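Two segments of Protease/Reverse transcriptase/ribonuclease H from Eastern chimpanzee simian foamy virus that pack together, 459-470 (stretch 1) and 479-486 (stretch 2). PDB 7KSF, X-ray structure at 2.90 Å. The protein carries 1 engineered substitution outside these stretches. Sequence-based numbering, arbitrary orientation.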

# COMPACT_ATOMS: atom_id res chain seq x y z
N ASN A 459 -11.61 13.96 12.74
CA ASN A 459 -10.87 15.05 12.12
C ASN A 459 -9.45 14.55 11.88
O ASN A 459 -9.04 13.51 12.42
CB ASN A 459 -10.88 16.31 13.00
CG ASN A 459 -10.74 17.59 12.20
OD1 ASN A 459 -10.17 17.59 11.11
ND2 ASN A 459 -11.28 18.68 12.73
N THR A 460 -8.69 15.27 11.06
CA THR A 460 -7.33 14.84 10.73
C THR A 460 -6.39 16.03 10.62
O THR A 460 -6.80 17.16 10.33
CB THR A 460 -7.28 14.04 9.41
OG1 THR A 460 -6.05 13.31 9.35
CG2 THR A 460 -7.34 14.97 8.21
N SER A 461 -5.12 15.76 10.85
CA SER A 461 -4.00 16.67 10.68
C SER A 461 -3.19 16.25 9.46
O SER A 461 -3.37 15.16 8.93
CB SER A 461 -3.12 16.65 11.94
OG SER A 461 -2.58 15.36 12.15
N PRO A 462 -2.27 17.11 9.00
CA PRO A 462 -1.40 16.69 7.88
C PRO A 462 -0.58 15.44 8.18
O PRO A 462 -0.18 14.75 7.23
CB PRO A 462 -0.50 17.91 7.66
CG PRO A 462 -1.29 19.05 8.16
CD PRO A 462 -2.08 18.53 9.33
N SER A 463 -0.34 15.13 9.45
CA SER A 463 0.49 13.99 9.81
C SER A 463 -0.30 12.76 10.23
O SER A 463 0.17 11.63 10.03
CB SER A 463 1.45 14.38 10.95
OG SER A 463 0.74 14.92 12.05
N ALA A 464 -1.49 12.94 10.81
CA ALA A 464 -2.27 11.81 11.31
C ALA A 464 -3.71 12.27 11.51
O ALA A 464 -4.03 13.46 11.40
CB ALA A 464 -1.69 11.25 12.61
N GLY A 465 -4.57 11.30 11.80
CA GLY A 465 -5.97 11.57 12.07
C GLY A 465 -6.29 11.46 13.55
O GLY A 465 -5.56 10.85 14.32
N TYR A 466 -7.42 12.06 13.93
CA TYR A 466 -7.90 12.03 15.31
C TYR A 466 -9.35 11.57 15.31
O TYR A 466 -10.20 12.19 14.68
CB TYR A 466 -7.77 13.41 15.97
CG TYR A 466 -6.39 14.01 15.86
CD1 TYR A 466 -5.33 13.52 16.61
CD2 TYR A 466 -6.14 15.08 15.01
CE1 TYR A 466 -4.06 14.07 16.52
CE2 TYR A 466 -4.87 15.64 14.91
CZ TYR A 466 -3.84 15.12 15.67
OH TYR A 466 -2.58 15.68 15.57
N VAL A 467 -9.61 10.47 16.02
CA VAL A 467 -10.93 9.85 16.05
C VAL A 467 -11.39 9.75 17.50
O VAL A 467 -10.63 9.30 18.36
CB VAL A 467 -10.92 8.46 15.39
CG1 VAL A 467 -12.18 7.69 15.72
CG2 VAL A 467 -10.75 8.60 13.89
N ARG A 468 -12.62 10.17 17.76
CA ARG A 468 -13.19 10.19 19.11
C ARG A 468 -14.47 9.37 19.11
O ARG A 468 -15.46 9.76 18.48
CB ARG A 468 -13.45 11.62 19.57
CG ARG A 468 -12.19 12.45 19.75
CD ARG A 468 -12.52 13.90 20.06
NE ARG A 468 -12.99 14.61 18.88
CZ ARG A 468 -13.32 15.90 18.87
NH1 ARG A 468 -13.23 16.62 19.98
NH2 ARG A 468 -13.74 16.47 17.75
N TYR A 469 -14.46 8.25 19.83
CA TYR A 469 -15.65 7.42 20.01
C TYR A 469 -16.43 7.93 21.22
O TYR A 469 -15.90 7.98 22.33
CB TYR A 469 -15.27 5.96 20.20
CG TYR A 469 -14.62 5.32 18.99
CD1 TYR A 469 -13.25 5.36 18.80
CD2 TYR A 469 -15.39 4.66 18.03
CE1 TYR A 469 -12.66 4.77 17.70
CE2 TYR A 469 -14.81 4.07 16.93
CZ TYR A 469 -13.44 4.13 16.77
OH TYR A 469 -12.86 3.54 15.67
N TYR A 470 -17.69 8.29 21.00
CA TYR A 470 -18.54 8.87 22.03
C TYR A 470 -19.77 8.00 22.26
O TYR A 470 -20.14 7.17 21.42
CB TYR A 470 -19.01 10.28 21.64
CG TYR A 470 -18.13 11.40 22.13
CD1 TYR A 470 -17.17 11.95 21.30
CD2 TYR A 470 -18.26 11.90 23.41
CE1 TYR A 470 -16.36 12.98 21.74
CE2 TYR A 470 -17.46 12.92 23.86
CZ TYR A 470 -16.51 13.46 23.02
OH TYR A 470 -15.71 14.48 23.46
N MET A 479 -13.39 6.05 24.23
CA MET A 479 -11.99 5.83 23.89
C MET A 479 -11.59 6.65 22.67
O MET A 479 -12.27 6.62 21.64
CB MET A 479 -11.72 4.35 23.63
CG MET A 479 -12.78 3.69 22.75
SD MET A 479 -12.11 2.37 21.73
CE MET A 479 -10.99 3.29 20.69
N TYR A 480 -10.50 7.41 22.79
CA TYR A 480 -9.96 8.11 21.64
C TYR A 480 -9.18 7.14 20.76
O TYR A 480 -8.75 6.07 21.20
CB TYR A 480 -9.07 9.27 22.09
CG TYR A 480 -9.71 10.18 23.11
CD1 TYR A 480 -9.53 9.98 24.47
CD2 TYR A 480 -10.49 11.26 22.71
CE1 TYR A 480 -10.11 10.82 25.40
CE2 TYR A 480 -11.07 12.10 23.63
CZ TYR A 480 -10.88 11.88 24.97
OH TYR A 480 -11.47 12.72 25.90
N LEU A 481 -9.00 7.53 19.50
CA LEU A 481 -8.23 6.71 18.57
C LEU A 481 -7.46 7.62 17.63
O LEU A 481 -8.04 8.50 16.99
CB LEU A 481 -9.13 5.76 17.78
CG LEU A 481 -8.39 4.65 17.04
CD1 LEU A 481 -7.55 3.83 18.01
CD2 LEU A 481 -9.37 3.76 16.30
N ASN A 482 -6.15 7.40 17.55
CA ASN A 482 -5.25 8.20 16.73
C ASN A 482 -4.52 7.26 15.77
O ASN A 482 -3.76 6.40 16.21
CB ASN A 482 -4.25 8.96 17.61
CG ASN A 482 -3.54 10.06 16.86
OD1 ASN A 482 -3.28 9.96 15.66
ND2 ASN A 482 -3.21 11.14 17.57
N TYR A 483 -4.75 7.44 14.47
CA TYR A 483 -4.24 6.54 13.45
C TYR A 483 -2.95 7.08 12.84
O TYR A 483 -2.83 8.28 12.58
CB TYR A 483 -5.28 6.31 12.35
CG TYR A 483 -4.75 5.51 11.17
CD1 TYR A 483 -4.28 4.22 11.34
CD2 TYR A 483 -4.74 6.05 9.89
CE1 TYR A 483 -3.80 3.49 10.28
CE2 TYR A 483 -4.27 5.33 8.82
CZ TYR A 483 -3.79 4.05 9.02
OH TYR A 483 -3.32 3.32 7.95
N VAL A 484 -2.00 6.18 12.58
CA VAL A 484 -0.70 6.53 12.03
C VAL A 484 -0.79 6.53 10.51
O VAL A 484 -1.19 5.53 9.90
CB VAL A 484 0.39 5.55 12.50
CG1 VAL A 484 1.72 5.88 11.84
CG2 VAL A 484 0.50 5.58 14.02
N PHE A 485 -0.41 7.65 9.89
CA PHE A 485 -0.43 7.77 8.44
C PHE A 485 0.78 7.07 7.83
O PHE A 485 1.91 7.27 8.28
CB PHE A 485 -0.43 9.24 8.02
CG PHE A 485 -1.79 9.86 8.00
CD1 PHE A 485 -2.92 9.11 8.27
CD2 PHE A 485 -1.94 11.20 7.68
CE1 PHE A 485 -4.17 9.69 8.25
CE2 PHE A 485 -3.19 11.79 7.66
CZ PHE A 485 -4.31 11.03 7.93
N SER A 486 0.53 6.26 6.80
CA SER A 486 1.62 5.65 6.07
C SER A 486 2.29 6.68 5.16
O SER A 486 1.80 7.80 4.97
CB SER A 486 1.12 4.47 5.24
OG SER A 486 0.24 4.90 4.21

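The most unusual feature of this contact is the way an aromatic ring takes over where regular strand pairing loosens. Phe485 lies beyond the well-bonded part of the ladder, and its ring is laid against the turn of the partner stretch. One face covers the backbone of Ala464 and Gly465: Ala464 CA sits 3.7 Å from the centroid of the Phe485 ring, only 11° off the ring normal, a CH-pi contact in which a weakly polarized C-H group meets the pi cloud. Oxygens of the turn and of the strand before it gather around the same ring, with Ser463 O 3.2 Å from Phe485 CD2 and Thr460 OG1 3.2 Å from Phe485 CZ. Gly465 N approaches the same face, 3.9 Å from Phe485 CZ.

The turn that receives the ring is braced from within. Ala464 O accepts hydrogen bonds from Ser461 N at 2.6 Å, from Ser461 OG at 2.5 Å and from Thr460 OG1 at 2.9 Å, so a single carbonyl gathers three donors and ties the chain together beside the aromatic surface.

Further along, the contact illustrates the general principle of antiparallel pairing: backbone bonds set the register, and the register decides which side chains meet. The strands run at 160° to one another. Val467 and Leu481 make the shortest backbone hydrogen bonds between the stretches, with Val467 N donating to Leu481 O and Leu481 N to Val467 O, both at 2.7 Å. A longer bond, Tyr469 N to Met479 O at 3.3 Å, continues the ladder.

Because side chains alternate along a strand, Val467, Leu481, Tyr469 and Met479 share one face of the sheet. There Val467 CB lies 4.0 Å from Leu481 CB, while the Tyr469 ring bridges two partners: its CE1 is 3.7 Å from Leu481 CB, and its CD1 is 3.6 Å from Met479 CE. Met479 SD adds an oblique sulfur-aromatic contact, 4.9 Å from the centroid of the Tyr469 ring. This is largely apolar packing, in which carbon surface is buried against carbon surface.

The other face carries Arg468 and Tyr480, directly paired across the strands. The aliphatic part of the arginine does the packing here, with Arg468 CG 3.6 Å from Tyr480 CD2 at the edge of the ring. Together the two stretches bury 670 Å², counting both sides, with Phe485 and Tyr469 each contributing nearly 90 Å² at opposite ends of the contact.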